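Local coordinates for dioxygenase (PDB 5V2D), which probably cleaves the central double bond of lignin-derived stilbenes with molecular oxygen, using a non-haem iron held by four histidines in a carotenoid-oxygenase-type beta-propeller, at residues Pro38-Ala43 and Ala66-Tyr71; Asp78-Gly83 and Met490-His495; Arg102-Asp107 and Thr138-Ser143. All blocks are in the same frame, centred on the assembly; numbering follows the deposited sequence. Where two conformers were deposited one is given.

Contact 1: Pro38-Ala43 and Ala66-Tyr71; sequences PSRIEA and APDPQY
The carboxylate of Asp68 reaches across to the loop Pro38-Ala43 and accepts from two successive backbone N-H groups, just past the end of strand 60-67 in a beta-propeller of the carotenoid-oxygenase type. CG of Asp68 lies anti to its own backbone N (chi1 -163°), which carries the group across to the other loop. The two oxygens are used differently. OD2 accepts from Ser39 N at 2.9 Å through its syn lone pair, whereas OD1 is met by Arg40 N at 2.9 Å from above the carboxylate plane, 39° out of it. Each bond is nearly straight, and Arg101 adds a salt bridge to OD1, which probably balances the charge of this buried acid.

Arg40 does not turn its guanidinium to that acid. Its side chain crosses Asp68 at about a right angle, with CD 3.2 Å from Pro69 O, and a bend at chi3 then turns the guanidinium toward Gln70 O. NE2 of Gln70 comes within 4.0 Å of Arg40 CD; its OE1 is held by Arg113, while a water accepts from NE2 and donates to Arg40 O. At the far end of the arginine, NH1 donates to Gln70 O at 2.8 Å, with the carbonyl oxygen only 7° out of the guanidinium plane.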
loop_
_atom_site.group_PDB
_atom_site.type_symbol
_atom_site.label_atom_id
_atom_site.label_comp_id
_atom_site.label_asym_id
_atom_site.label_seq_id
_atom_site.Cartn_x
_atom_site.Cartn_y
_atom_site.Cartn_z
ATOM N N PRO A 38 5.617 9.538 -15.884
ATOM C CA PRO A 38 6.876 9.108 -15.185
ATOM C C PRO A 38 7.618 10.307 -14.659
ATOM O O PRO A 38 7.521 11.389 -15.240
ATOM C CB PRO A 38 7.689 8.515 -16.352
ATOM C CG PRO A 38 6.579 7.998 -17.326
ATOM C CD PRO A 38 5.640 9.182 -17.326
ATOM N N SER A 39 8.306 10.144 -13.546
ATOM C CA SER A 39 9.139 11.241 -12.976
ATOM C C SER A 39 10.604 10.867 -13.112
ATOM O O SER A 39 11.339 11.483 -13.870
ATOM C CB SER A 39 8.773 11.463 -11.508
ATOM O OG SER A 39 9.721 12.215 -10.830
ATOM N N ARG A 40 11.002 9.848 -12.366
ATOM C CA ARG A 40 12.348 9.233 -12.433
ATOM C C ARG A 40 13.370 10.165 -11.832
ATOM O O ARG A 40 14.548 10.005 -12.049
ATOM C CB ARG A 40 12.699 8.825 -13.854
ATOM C CG ARG A 40 11.551 7.993 -14.528
ATOM C CD ARG A 40 12.120 7.422 -15.850
ATOM N NE ARG A 40 12.184 8.457 -16.868
ATOM C CZ ARG A 40 12.610 8.252 -18.087
ATOM N NH1 ARG A 40 13.067 7.026 -18.496
ATOM N NH2 ARG A 40 12.608 9.226 -18.950
ATOM N N ILE A 41 12.903 11.104 -10.989
ATOM C CA ILE A 41 13.844 12.057 -10.413
ATOM C C ILE A 41 14.345 11.476 -9.068
ATOM O O ILE A 41 13.590 11.261 -8.181
ATOM C CB ILE A 41 13.164 13.388 -10.166
ATOM C CG1 ILE A 41 12.699 14.066 -11.485
ATOM C CG2 ILE A 41 14.024 14.313 -9.291
ATOM C CD1 ILE A 41 11.799 15.269 -11.211
ATOM N N GLU A 42 15.633 11.249 -8.982
ATOM C CA GLU A 42 16.350 10.997 -7.752
ATOM C C GLU A 42 16.898 12.333 -7.329
ATOM O O GLU A 42 17.518 13.005 -8.115
ATOM C CB GLU A 42 17.470 9.976 -7.926
ATOM C CG GLU A 42 16.941 8.598 -8.303
ATOM C CD GLU A 42 18.061 7.539 -8.221
ATOM O OE1 GLU A 42 18.801 7.360 -9.229
ATOM O OE2 GLU A 42 18.195 6.891 -7.148
ATOM N N ALA A 43 16.576 12.774 -6.124
ATOM C CA ALA A 43 16.824 14.179 -5.766
ATOM C C ALA A 43 17.167 14.382 -4.316
ATOM O O ALA A 43 16.878 13.527 -3.465
ATOM C CB ALA A 43 15.594 14.938 -6.051
ATOM N N ALA A 66 6.955 5.114 -4.129
ATOM C CA ALA A 66 6.201 5.187 -5.337
ATOM C C ALA A 66 6.773 4.266 -6.430
ATOM O O ALA A 66 7.926 4.354 -6.733
ATOM C CB ALA A 66 6.196 6.589 -5.866
ATOM N N PRO A 67 5.899 3.558 -7.115
ATOM C CA PRO A 67 6.309 2.999 -8.394
ATOM C C PRO A 67 6.666 4.119 -9.348
ATOM O O PRO A 67 5.924 5.100 -9.437
ATOM C CB PRO A 67 5.064 2.236 -8.869
ATOM C CG PRO A 67 4.232 2.064 -7.663
ATOM C CD PRO A 67 4.488 3.260 -6.800
ATOM N N ASP A 68 7.814 4.030 -9.995
ATOM C CA ASP A 68 8.252 5.089 -10.884
ATOM C C ASP A 68 9.214 4.455 -11.937
ATOM O O ASP A 68 10.424 4.373 -11.723
ATOM C CB ASP A 68 8.927 6.191 -10.097
ATOM C CG ASP A 68 9.038 7.524 -10.878
ATOM O OD1 ASP A 68 9.489 8.499 -10.244
ATOM O OD2 ASP A 68 8.613 7.644 -12.090
ATOM N N PRO A 69 8.684 3.944 -13.026
ATOM C CA PRO A 69 9.512 3.050 -13.922
ATOM C C PRO A 69 10.675 3.726 -14.497
ATOM O O PRO A 69 10.565 4.798 -15.053
ATOM C CB PRO A 69 8.568 2.572 -15.026
ATOM C CG PRO A 69 7.344 3.334 -14.814
ATOM C CD PRO A 69 7.320 4.136 -13.526
ATOM N N GLN A 70 11.864 3.106 -14.344
ATOM C CA GLN A 70 13.076 3.685 -14.819
ATOM C C GLN A 70 13.061 3.772 -16.335
ATOM O O GLN A 70 13.586 4.744 -16.893
ATOM C CB GLN A 70 14.279 2.855 -14.397
ATOM C CG GLN A 70 15.630 3.307 -14.941
ATOM C CD GLN A 70 16.125 4.539 -14.274
ATOM O OE1 GLN A 70 16.937 4.467 -13.369
ATOM N NE2 GLN A 70 15.609 5.723 -14.737
ATOM N N TYR A 71 12.514 2.773 -16.994
ATOM C CA TYR A 71 12.413 2.776 -18.462
ATOM C C TYR A 71 11.015 2.525 -18.992
ATOM O O TYR A 71 10.203 1.877 -18.320
ATOM C CB TYR A 71 13.316 1.660 -19.030
ATOM C CG TYR A 71 14.798 1.929 -18.881
ATOM C CD1 TYR A 71 15.456 2.837 -19.661
ATOM C CD2 TYR A 71 15.529 1.284 -17.871
ATOM C CE1 TYR A 71 16.810 3.096 -19.509
ATOM C CE2 TYR A 71 16.873 1.545 -17.665
ATOM C CZ TYR A 71 17.531 2.442 -18.490
ATOM O OH TYR A 71 18.870 2.619 -18.272
HETATM O O HOH W 1 16.350 8.160 -13.051
#

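Contact 2: Asp78-Gly83 and Met490-His495; sequences DIFFNG and MRMSLH. With FE (Fe (III) ion), chain E.
Phe80 drives its ring edge-on into the backbone of Met490-His495, and this is the close-packed part of the contact. With CG anti to the backbone N (chi1 170°), the ring meets Met492 O at its rim, CZ lying 3.4 Å from that oxygen, with Ser493 O also in the ring plane. Met492 O is buried here and has no hydrogen-bonding partner, and the weakly positive ring edge probably offers it some electrostatic compensation. Apolar carbons complete the seat: CG of Met492 touches CZ, and CD2 of Leu494 comes within 3.9 Å of Phe80 CE1. The same methyl also lies 4.0 Å from Phe81 CE1, Leu494 crossing that second side chain at about a right angle. Were Phe80 an alanine, a gap would probably open between the two loops, leaving Met492 CG without the ring and Leu494 with only Phe81 of the two aromatic partners.

The other flank is polar and looser. Arg491 slides past Phe80 in the opposite direction, its NH2 3.6 Å from CD2 and its guanidinium plane turned 49° from the ring. No direct hydrogen bond joins the segments; a water donates to Phe80 O and accepts from Arg491 NH2, which also binds Pro67 O. Just beyond the packed end, His495 places NE2 2.1 Å from the iron, while Glu437 holds its ND1. His188, His239 and His304 complete the four-histidine iron centre characteristic of carotenoid cleavage oxygenases.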
loop_
_atom_site.group_PDB
_atom_site.type_symbol
_atom_site.label_atom_id
_atom_site.label_comp_id
_atom_site.label_asym_id
_atom_site.label_seq_id
_atom_site.Cartn_x
_atom_site.Cartn_y
_atom_site.Cartn_z
ATOM N N ASP A 78 1.966 -1.352 -19.517
ATOM C CA ASP A 78 2.193 -1.862 -18.181
ATOM C C ASP A 78 1.237 -1.271 -17.206
ATOM O O ASP A 78 0.424 -0.433 -17.578
ATOM C CB ASP A 78 3.644 -1.620 -17.751
ATOM C CG ASP A 78 4.182 -2.692 -16.743
ATOM O OD1 ASP A 78 3.446 -3.671 -16.284
ATOM O OD2 ASP A 78 5.418 -2.469 -16.443
ATOM N N ILE A 79 1.288 -1.734 -15.963
ATOM C CA ILE A 79 0.351 -1.289 -14.931
ATOM C C ILE A 79 1.137 -0.503 -13.893
ATOM O O ILE A 79 2.412 -0.661 -13.761
ATOM C CB ILE A 79 -0.459 -2.426 -14.337
ATOM C CG1 ILE A 79 0.417 -3.353 -13.477
ATOM C CG2 ILE A 79 -1.205 -3.160 -15.476
ATOM C CD1 ILE A 79 -0.328 -4.403 -12.728
ATOM N N PHE A 80 0.420 0.359 -13.178
ATOM C CA PHE A 80 1.084 1.241 -12.191
ATOM C C PHE A 80 1.812 0.465 -11.135
ATOM O O PHE A 80 2.931 0.830 -10.752
ATOM C CB PHE A 80 -0.000 2.130 -11.534
ATOM C CG PHE A 80 0.488 2.919 -10.348
ATOM C CD1 PHE A 80 -0.054 2.704 -9.133
ATOM C CD2 PHE A 80 1.412 3.882 -10.506
ATOM C CE1 PHE A 80 0.324 3.463 -8.008
ATOM C CE2 PHE A 80 1.855 4.616 -9.407
ATOM C CZ PHE A 80 1.281 4.397 -8.156
ATOM N N PHE A 81 1.260 -0.656 -10.700
ATOM C CA PHE A 81 1.838 -1.478 -9.649
ATOM C C PHE A 81 3.192 -2.128 -10.043
ATOM O O PHE A 81 3.809 -2.792 -9.219
ATOM C CB PHE A 81 0.883 -2.594 -9.204
ATOM C CG PHE A 81 -0.373 -2.151 -8.552
ATOM C CD1 PHE A 81 -0.508 -0.965 -7.880
ATOM C CD2 PHE A 81 -1.424 -3.087 -8.410
ATOM C CE1 PHE A 81 -1.715 -0.574 -7.265
ATOM C CE2 PHE A 81 -2.618 -2.759 -7.737
ATOM C CZ PHE A 81 -2.777 -1.474 -7.198
ATOM N N ASN A 82 3.611 -1.979 -11.288
ATOM C CA ASN A 82 4.822 -2.663 -11.758
ATOM C C ASN A 82 6.088 -1.779 -11.837
ATOM O O ASN A 82 7.134 -2.231 -12.244
ATOM C CB ASN A 82 4.577 -3.299 -13.108
ATOM C CG ASN A 82 5.409 -4.571 -13.337
ATOM O OD1 ASN A 82 6.008 -5.175 -12.364
ATOM N ND2 ASN A 82 5.398 -5.020 -14.584
ATOM N N GLY A 83 6.004 -0.543 -11.391
ATOM C CA GLY A 83 7.101 0.402 -11.583
ATOM C C GLY A 83 8.182 0.237 -10.501
ATOM O O GLY A 83 7.863 -0.092 -9.354
ATOM N N MET A 490 5.553 15.146 -7.676
ATOM C CA MET A 490 5.674 13.803 -7.086
ATOM C C MET A 490 4.663 12.942 -7.835
ATOM O O MET A 490 3.436 13.197 -7.777
ATOM C CB MET A 490 5.288 13.850 -5.600
ATOM C CG MET A 490 6.190 14.733 -4.728
ATOM S SD MET A 490 7.882 14.180 -4.484
ATOM C CE MET A 490 7.578 12.893 -3.304
ATOM N N ARG A 491 5.151 11.850 -8.405
ATOM C CA ARG A 491 4.237 10.850 -9.008
ATOM C C ARG A 491 3.369 10.213 -7.904
ATOM O O ARG A 491 3.741 10.141 -6.748
ATOM C CB ARG A 491 5.062 9.775 -9.712
ATOM C CG ARG A 491 4.291 8.893 -10.629
ATOM C CD ARG A 491 5.280 8.037 -11.468
ATOM N NE ARG A 491 4.547 7.424 -12.599
ATOM C CZ ARG A 491 4.201 6.132 -12.702
ATOM N NH1 ARG A 491 3.517 5.740 -13.784
ATOM N NH2 ARG A 491 4.493 5.207 -11.760
ATOM N N MET A 492 2.235 9.709 -8.297
ATOM C CA MET A 492 1.386 8.940 -7.368
ATOM C C MET A 492 2.192 7.859 -6.737
ATOM O O MET A 492 2.997 7.232 -7.416
ATOM C CB MET A 492 0.131 8.430 -8.082
ATOM C CG MET A 492 -0.836 7.652 -7.235
ATOM S SD MET A 492 -1.473 8.727 -5.923
ATOM C CE MET A 492 -2.559 7.659 -5.049
ATOM N N SER A 493 1.965 7.619 -5.455
ATOM C CA SER A 493 2.703 6.696 -4.651
ATOM C C SER A 493 1.811 5.554 -4.200
ATOM O O SER A 493 0.557 5.524 -4.409
ATOM C CB SER A 493 3.335 7.375 -3.427
ATOM O OG SER A 493 4.081 8.562 -3.824
ATOM N N LEU A 494 2.429 4.624 -3.532
ATOM C CA LEU A 494 1.724 3.648 -2.766
ATOM C C LEU A 494 1.889 3.972 -1.278
ATOM O O LEU A 494 1.515 5.088 -0.864
ATOM C CB LEU A 494 2.127 2.248 -3.212
ATOM C CG LEU A 494 1.563 1.793 -4.547
ATOM C CD1 LEU A 494 2.198 0.438 -5.014
ATOM C CD2 LEU A 494 0.053 1.726 -4.574
ATOM N N HIS A 495 2.402 3.082 -0.465
ATOM C CA HIS A 495 2.309 3.272 0.980
ATOM C C HIS A 495 3.472 3.963 1.635
ATOM O O HIS A 495 4.560 3.983 1.076
ATOM C CB HIS A 495 2.081 1.910 1.674
ATOM C CG HIS A 495 0.860 1.252 1.186
ATOM N ND1 HIS A 495 -0.414 1.710 1.538
ATOM C CD2 HIS A 495 0.679 0.145 0.397
ATOM C CE1 HIS A 495 -1.318 0.897 0.983
ATOM N NE2 HIS A 495 -0.682 -0.049 0.288
HETATM FE FE FE E . -1.453 -1.965 -0.177
HETATM O O HOH W 2 4.450 2.481 -12.255
HETATM O O HOH W 3 -1.467 -1.336 -2.142
#

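Contact 3: Arg102-Asp107 and Thr138-Ser143; sequences RYVQTD and TTANTS
Ala140 presents its methyl to two side chains of Arg102-Asp107, and these apolar touches form the centre of the contact. CG1 of Val104 lies 4.0 Å from Ala140 CB, and CG2 of Thr106 reaches the same carbon at an equal 4.0 Å, so that the alanine methyl is met by two methyls from residues two apart. Val104 has CG1 anti to its backbone N (chi1 -169°), which turns that branch to the alanine; its other methyl, CG2, comes 3.9 Å from Ala140 O. That carbonyl oxygen is buried with no hydrogen-bonding partner. Ala153, Trp161 and Met163 of the neighbouring four-stranded sheet also pack on Val104.

A second group of contacts is between side chain and backbone. Thr106 directs CB toward Thr138 O at 3.8 Å, with CG2 at a similar separation from that oxygen, and the methyl also brushes the carbonyl carbon of Thr139.

The polar bonds all run within a segment or to neighbours, none across. OG1 of Thr106, at chi1 61°, caps Leu109 N as the N-cap of helix 107-115, which leaves its methyl for Ala140. On the other loop Ala140 N makes a weak bond to Thr138 OG1, whose stronger partner is Asp157. Thr142 OG1 donates to Asn141 OD1 at 2.9 Å, and ND2 of Asn141 is bonded to Phe81 O and Gly83 O.

Gln105 sits at the centre of an inverse gamma turn between the two contacting residues. Across the way, Thr142 and Ser143 both face Leu154 in a classic beta bulge. The contact joins the five-stranded sheet of strand 96-103 to the four-stranded sheet that begins with 143-147, consistent with a junction between adjacent blades of the beta-propeller.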
loop_
_atom_site.group_PDB
_atom_site.type_symbol
_atom_site.label_atom_id
_atom_site.label_comp_id
_atom_site.label_asym_id
_atom_site.label_seq_id
_atom_site.Cartn_x
_atom_site.Cartn_y
_atom_site.Cartn_z
ATOM N N ARG A 102 15.152 8.511 -3.786
ATOM C CA ARG A 102 16.119 7.575 -4.401
ATOM C C ARG A 102 15.414 6.266 -4.811
ATOM O O ARG A 102 14.523 5.789 -4.103
ATOM C CB ARG A 102 17.284 7.178 -3.444
ATOM C CG ARG A 102 18.213 8.268 -2.932
ATOM C CD ARG A 102 19.080 8.867 -4.070
ATOM N NE ARG A 102 20.234 9.745 -3.807
ATOM C CZ ARG A 102 20.255 11.090 -3.805
ATOM N NH1 ARG A 102 19.165 11.813 -3.914
ATOM N NH2 ARG A 102 21.408 11.726 -3.639
ATOM N N TYR A 103 15.911 5.674 -5.880
ATOM C CA TYR A 103 15.470 4.366 -6.318
ATOM C C TYR A 103 16.007 3.325 -5.394
ATOM O O TYR A 103 17.163 3.417 -4.927
ATOM C CB TYR A 103 15.981 4.032 -7.718
ATOM C CG TYR A 103 15.105 4.490 -8.877
ATOM C CD1 TYR A 103 15.586 5.318 -9.836
ATOM C CD2 TYR A 103 13.769 4.070 -8.967
ATOM C CE1 TYR A 103 14.800 5.685 -10.909
ATOM C CE2 TYR A 103 13.008 4.429 -10.059
ATOM C CZ TYR A 103 13.536 5.287 -11.008
ATOM O OH TYR A 103 12.719 5.683 -12.050
ATOM N N VAL A 104 15.191 2.327 -5.108
ATOM C CA VAL A 104 15.711 1.072 -4.534
ATOM C C VAL A 104 16.580 0.385 -5.605
ATOM O O VAL A 104 16.121 0.098 -6.698
ATOM C CB VAL A 104 14.609 0.087 -4.119
ATOM C CG1 VAL A 104 15.177 -1.037 -3.315
ATOM C CG2 VAL A 104 13.582 0.774 -3.199
ATOM N N GLN A 105 17.839 0.123 -5.289
ATOM C CA GLN A 105 18.740 -0.502 -6.277
ATOM C C GLN A 105 18.561 -2.031 -6.241
ATOM O O GLN A 105 19.471 -2.788 -5.897
ATOM C CB GLN A 105 20.174 -0.076 -6.066
ATOM C CG GLN A 105 20.288 1.413 -6.192
ATOM C CD GLN A 105 21.558 1.884 -6.820
ATOM O OE1 GLN A 105 22.536 1.135 -6.949
ATOM N NE2 GLN A 105 21.567 3.146 -7.226
ATOM N N THR A 106 17.403 -2.451 -6.696
ATOM C CA THR A 106 17.072 -3.846 -6.867
ATOM C C THR A 106 17.944 -4.478 -7.951
ATOM O O THR A 106 18.421 -3.795 -8.852
ATOM C CB THR A 106 15.596 -4.069 -7.264
ATOM O OG1 THR A 106 15.341 -3.442 -8.489
ATOM C CG2 THR A 106 14.637 -3.547 -6.150
ATOM N N ASP A 107 18.064 -5.796 -7.913
ATOM C CA ASP A 107 18.758 -6.474 -8.993
ATOM C C ASP A 107 18.035 -6.151 -10.341
ATOM O O ASP A 107 18.676 -6.001 -11.345
ATOM C CB ASP A 107 18.756 -7.976 -8.861
ATOM C CG ASP A 107 19.482 -8.495 -7.639
ATOM O OD1 ASP A 107 20.209 -7.809 -6.997
ATOM O OD2 ASP A 107 19.376 -9.722 -7.352
ATOM N N THR A 138 11.544 -8.605 -8.358
ATOM C CA THR A 138 10.914 -7.605 -7.509
ATOM C C THR A 138 11.328 -6.186 -7.840
ATOM O O THR A 138 12.446 -5.932 -8.223
ATOM C CB THR A 138 11.092 -7.880 -5.990
ATOM O OG1 THR A 138 10.041 -7.208 -5.298
ATOM C CG2 THR A 138 12.408 -7.408 -5.479
ATOM N N THR A 139 10.388 -5.270 -7.632
ATOM C CA THR A 139 10.645 -3.821 -7.674
ATOM C C THR A 139 10.606 -3.103 -6.333
ATOM O O THR A 139 10.853 -1.916 -6.291
ATOM C CB THR A 139 9.546 -3.146 -8.559
ATOM O OG1 THR A 139 8.255 -3.553 -8.063
ATOM C CG2 THR A 139 9.737 -3.564 -10.011
ATOM N N ALA A 140 10.293 -3.796 -5.227
ATOM C CA ALA A 140 10.341 -3.257 -3.876
ATOM C C ALA A 140 9.574 -1.925 -3.817
ATOM O O ALA A 140 10.099 -0.979 -3.257
ATOM C CB ALA A 140 11.781 -3.076 -3.449
ATOM N N ASN A 141 8.369 -1.888 -4.398
ATOM C CA ASN A 141 7.664 -0.647 -4.721
ATOM C C ASN A 141 6.402 -0.304 -3.954
ATOM O O ASN A 141 5.736 0.665 -4.334
ATOM C CB ASN A 141 7.405 -0.617 -6.221
ATOM C CG ASN A 141 6.304 -1.521 -6.653
ATOM O OD1 ASN A 141 5.820 -2.327 -5.884
ATOM N ND2 ASN A 141 5.890 -1.376 -7.931
ATOM N N THR A 142 6.051 -1.109 -2.930
ATOM C CA THR A 142 4.703 -1.039 -2.377
ATOM C C THR A 142 4.606 -0.398 -1.027
ATOM O O THR A 142 3.704 0.457 -0.799
ATOM C CB THR A 142 4.042 -2.430 -2.408
ATOM O OG1 THR A 142 3.964 -2.854 -3.766
ATOM C CG2 THR A 142 2.643 -2.408 -1.871
ATOM N N SER A 143 5.497 -0.755 -0.097
ATOM C CA SER A 143 5.506 -0.109 1.207
ATOM C C SER A 143 6.886 0.082 1.718
ATOM O O SER A 143 7.845 -0.509 1.254
ATOM C CB SER A 143 4.802 -0.984 2.280
ATOM O OG SER A 143 3.439 -1.203 1.954
#

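In these three contacts the chemistry varies with depth. Contact 1, partly buried and farthest from the chain centre, relies on charge, backbone N-H groups and water; contacts 2 and 3 are buried and meet mainly through carbon, without a direct hydrogen bond between their segments. Contact 2 is the one that carries an iron ligand. Contacts 1 and 3 reach the same five-stranded sheet, joined by Tyr103, whose OH bonds Asp68 O and whose N bonds Glu42. Contact 2 packs against contact 1 where Asp68 OD2 meets Arg491 CD, and against contact 3, which its long chain closure encloses, where Leu494 CB meets Thr142 O.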